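Local atomic coordinates of KP6 killer toxin subunit alpha (Ustilago maydis virus P6, PDB entry 4GVB), a protein that forms one subunit of a heterodimeric, virally encoded antifungal toxin and recognises cellular receptors on sensitive fungi before its partner subunit brings death. Residues C12-H21 with N69-L77. Numbering follows the deposited sequence.
Sequences CKWECWCTAH and NNNMSCRSL
Asn-69 sets the side-chain nitrogen ND2 at the edge of the His-21 ring, in its plane, with the amide 89° from that plane. Its positive phi ends helix 58-67 in a Schellman motif. One water joins Asn-69 O, Asn-70 OD1 and His-21 N. Asn-70 ND2 is hydrogen-bonded to Tyr-67 O of the KP6 beta subunit, so this end of the contact lies at the heterodimer interface. Asn-71 exchanges two backbone hydrogen bonds with Thr-19, and its CB lies 3.2 Å from Thr-19 OG1. Thr-19 OG1 accepts a hydrogen bond from a water 2.7 Å away, which reaches on to Ser-73 OG.

Strand 71-76 is an edge strand of the chain's four-stranded antiparallel sheet, and it runs beside strand 14-19. Ser-73 pairs with Trp-17 through two backbone hydrogen bonds. Its CB makes a CH-pi contact over the Trp-17 indole, 3.9 Å from the five-membered ring centroid. Cys-74 faces Cys-16 at a non-hydrogen-bonded pair, and their SG atoms form a disulfide with chi3 109°. Chi1 of -57° sets Arg-75 CG beside the backbone N, 3.8 Å from Trp-17 CH2 at the indole edge. The bend at chi2 then turns one guanidinium face toward CH2, nearly upright to the indole. Ser-76 CB approaches Trp-14 CZ3 at 3.7 Å. Leu-77 N donates to Lys-13 O at 2.7 Å, while its CD1 touches Cys-12 CB and its CD2 meets Glu-15 OE1. Glu-15 OE2 is hydrogen-bonded to His-50 ND1.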
# COMPACT_ATOMS: atom_id res chain seq x y z
N CYS A 12 -19.78 -5.76 -13.82
CA CYS A 12 -18.45 -5.20 -13.97
C CYS A 12 -17.79 -5.87 -15.17
O CYS A 12 -18.25 -6.91 -15.65
CB CYS A 12 -17.62 -5.40 -12.70
SG CYS A 12 -18.45 -4.81 -11.21
N LYS A 13 -16.72 -5.26 -15.67
CA LYS A 13 -16.01 -5.79 -16.82
C LYS A 13 -14.60 -6.23 -16.47
O LYS A 13 -14.01 -7.07 -17.15
CB LYS A 13 -16.01 -4.77 -17.96
CG LYS A 13 -17.41 -4.33 -18.34
CD LYS A 13 -17.43 -3.47 -19.60
CE LYS A 13 -18.87 -3.26 -20.06
NZ LYS A 13 -19.00 -3.08 -21.53
N TRP A 14 -14.06 -5.66 -15.40
CA TRP A 14 -12.69 -5.95 -15.00
C TRP A 14 -12.63 -6.21 -13.50
O TRP A 14 -13.41 -5.65 -12.72
CB TRP A 14 -11.77 -4.79 -15.36
CG TRP A 14 -11.76 -4.45 -16.82
CD1 TRP A 14 -12.34 -3.37 -17.43
CD2 TRP A 14 -11.11 -5.20 -17.85
NE1 TRP A 14 -12.09 -3.41 -18.78
CE2 TRP A 14 -11.34 -4.52 -19.07
CE3 TRP A 14 -10.36 -6.38 -17.86
CZ2 TRP A 14 -10.84 -4.98 -20.28
CZ3 TRP A 14 -9.86 -6.84 -19.07
CH2 TRP A 14 -10.11 -6.14 -20.27
N GLU A 15 -11.70 -7.07 -13.10
CA GLU A 15 -11.47 -7.38 -11.70
C GLU A 15 -9.97 -7.41 -11.49
O GLU A 15 -9.31 -8.34 -11.94
CB GLU A 15 -12.05 -8.74 -11.37
CG GLU A 15 -11.66 -9.29 -10.02
CD GLU A 15 -12.33 -10.60 -9.77
OE1 GLU A 15 -12.94 -11.13 -10.73
OE2 GLU A 15 -12.29 -11.09 -8.62
N CYS A 16 -9.42 -6.40 -10.81
CA CYS A 16 -7.97 -6.21 -10.77
C CYS A 16 -7.44 -6.15 -9.34
O CYS A 16 -8.18 -5.86 -8.41
CB CYS A 16 -7.58 -4.91 -11.49
SG CYS A 16 -8.00 -4.79 -13.23
N TRP A 17 -6.14 -6.43 -9.18
CA TRP A 17 -5.51 -6.34 -7.87
C TRP A 17 -4.00 -6.11 -7.95
O TRP A 17 -3.36 -6.45 -8.95
CB TRP A 17 -5.80 -7.58 -7.00
CG TRP A 17 -5.33 -8.88 -7.58
CD1 TRP A 17 -4.15 -9.53 -7.31
CD2 TRP A 17 -6.04 -9.72 -8.50
NE1 TRP A 17 -4.08 -10.70 -8.03
CE2 TRP A 17 -5.23 -10.84 -8.76
CE3 TRP A 17 -7.28 -9.61 -9.14
CZ2 TRP A 17 -5.63 -11.86 -9.62
CZ3 TRP A 17 -7.67 -10.62 -10.00
CH2 TRP A 17 -6.84 -11.73 -10.24
N CYS A 18 -3.45 -5.53 -6.89
CA CYS A 18 -2.01 -5.35 -6.78
C CYS A 18 -1.33 -6.67 -6.40
O CYS A 18 -1.87 -7.43 -5.61
CB CYS A 18 -1.69 -4.28 -5.73
SG CYS A 18 -2.33 -2.64 -6.14
N THR A 19 -0.16 -6.93 -6.97
CA THR A 19 0.61 -8.13 -6.65
C THR A 19 2.05 -7.82 -6.25
O THR A 19 2.69 -6.96 -6.83
CB THR A 19 0.61 -9.14 -7.81
OG1 THR A 19 1.22 -8.55 -8.97
CG2 THR A 19 -0.81 -9.56 -8.15
N ALA A 20 2.54 -8.52 -5.24
CA ALA A 20 3.93 -8.36 -4.82
C ALA A 20 4.84 -8.86 -5.92
O ALA A 20 4.61 -9.94 -6.48
CB ALA A 20 4.17 -9.13 -3.56
N HIS A 21 5.86 -8.09 -6.27
CA HIS A 21 6.81 -8.57 -7.26
C HIS A 21 7.50 -9.84 -6.74
O HIS A 21 7.59 -10.06 -5.54
CB HIS A 21 7.81 -7.47 -7.67
CG HIS A 21 8.88 -7.21 -6.65
ND1 HIS A 21 9.20 -5.94 -6.21
CD2 HIS A 21 9.73 -8.05 -6.01
CE1 HIS A 21 10.19 -6.01 -5.34
NE2 HIS A 21 10.53 -7.28 -5.19
N ASN A 69 5.40 0.07 -5.92
CA ASN A 69 6.40 -0.92 -6.35
C ASN A 69 5.80 -2.29 -6.60
O ASN A 69 6.48 -3.31 -6.48
CB ASN A 69 7.54 -1.02 -5.33
CG ASN A 69 8.85 -1.41 -5.98
OD1 ASN A 69 9.23 -0.88 -7.03
ND2 ASN A 69 9.55 -2.35 -5.37
N ASN A 70 4.52 -2.32 -6.97
CA ASN A 70 3.86 -3.60 -7.21
C ASN A 70 3.51 -3.83 -8.67
O ASN A 70 3.58 -2.92 -9.50
CB ASN A 70 2.57 -3.72 -6.38
CG ASN A 70 2.82 -3.67 -4.90
OD1 ASN A 70 3.80 -4.22 -4.40
ND2 ASN A 70 1.94 -3.00 -4.18
N ASN A 71 3.12 -5.06 -8.99
CA ASN A 71 2.56 -5.35 -10.30
C ASN A 71 1.03 -5.33 -10.22
O ASN A 71 0.46 -5.10 -9.15
CB ASN A 71 3.04 -6.72 -10.80
CG ASN A 71 4.56 -6.76 -11.01
OD1 ASN A 71 5.22 -7.74 -10.64
ND2 ASN A 71 5.12 -5.70 -11.59
N MET A 72 0.37 -5.55 -11.35
CA MET A 72 -1.09 -5.65 -11.33
C MET A 72 -1.57 -6.86 -12.11
O MET A 72 -1.07 -7.15 -13.19
CB MET A 72 -1.72 -4.39 -11.92
CG MET A 72 -3.23 -4.48 -12.06
SD MET A 72 -3.89 -3.05 -12.92
CE MET A 72 -3.33 -3.35 -14.60
N SER A 73 -2.54 -7.58 -11.55
CA SER A 73 -3.25 -8.61 -12.29
C SER A 73 -4.70 -8.19 -12.50
O SER A 73 -5.33 -7.61 -11.61
CB SER A 73 -3.21 -9.95 -11.56
OG SER A 73 -1.94 -10.56 -11.66
N CYS A 74 -5.22 -8.50 -13.68
CA CYS A 74 -6.62 -8.23 -14.02
C CYS A 74 -7.26 -9.45 -14.68
O CYS A 74 -6.61 -10.14 -15.46
CB CYS A 74 -6.71 -7.05 -14.97
SG CYS A 74 -6.36 -5.44 -14.24
N ARG A 75 -8.52 -9.71 -14.35
CA ARG A 75 -9.33 -10.67 -15.09
C ARG A 75 -10.45 -9.91 -15.81
O ARG A 75 -11.00 -8.94 -15.28
CB ARG A 75 -9.94 -11.71 -14.14
CG ARG A 75 -8.93 -12.49 -13.30
CD ARG A 75 -8.27 -13.60 -14.11
NE ARG A 75 -7.10 -14.19 -13.43
CZ ARG A 75 -5.83 -13.94 -13.75
NH1 ARG A 75 -5.54 -13.12 -14.75
NH2 ARG A 75 -4.85 -14.53 -13.07
N SER A 76 -10.78 -10.34 -17.02
CA SER A 76 -11.91 -9.81 -17.76
C SER A 76 -13.19 -10.52 -17.31
O SER A 76 -13.19 -11.73 -17.12
CB SER A 76 -11.69 -10.02 -19.26
OG SER A 76 -12.86 -9.74 -20.02
N LEU A 77 -14.29 -9.79 -17.12
CA LEU A 77 -15.52 -10.41 -16.64
C LEU A 77 -16.60 -10.47 -17.72
O LEU A 77 -16.47 -9.85 -18.77
CB LEU A 77 -16.05 -9.68 -15.40
CG LEU A 77 -15.12 -9.61 -14.18
CD1 LEU A 77 -15.66 -8.66 -13.11
CD2 LEU A 77 -14.92 -11.01 -13.61
O HOH W 1 -14.01 -6.95 -20.08
O HOH W 2 -2.01 -12.87 -9.67
O HOH W 3 0.53 -9.68 -11.37
O HOH W 4 4.04 -10.29 -9.16
O HOH W 5 6.04 -5.62 -4.63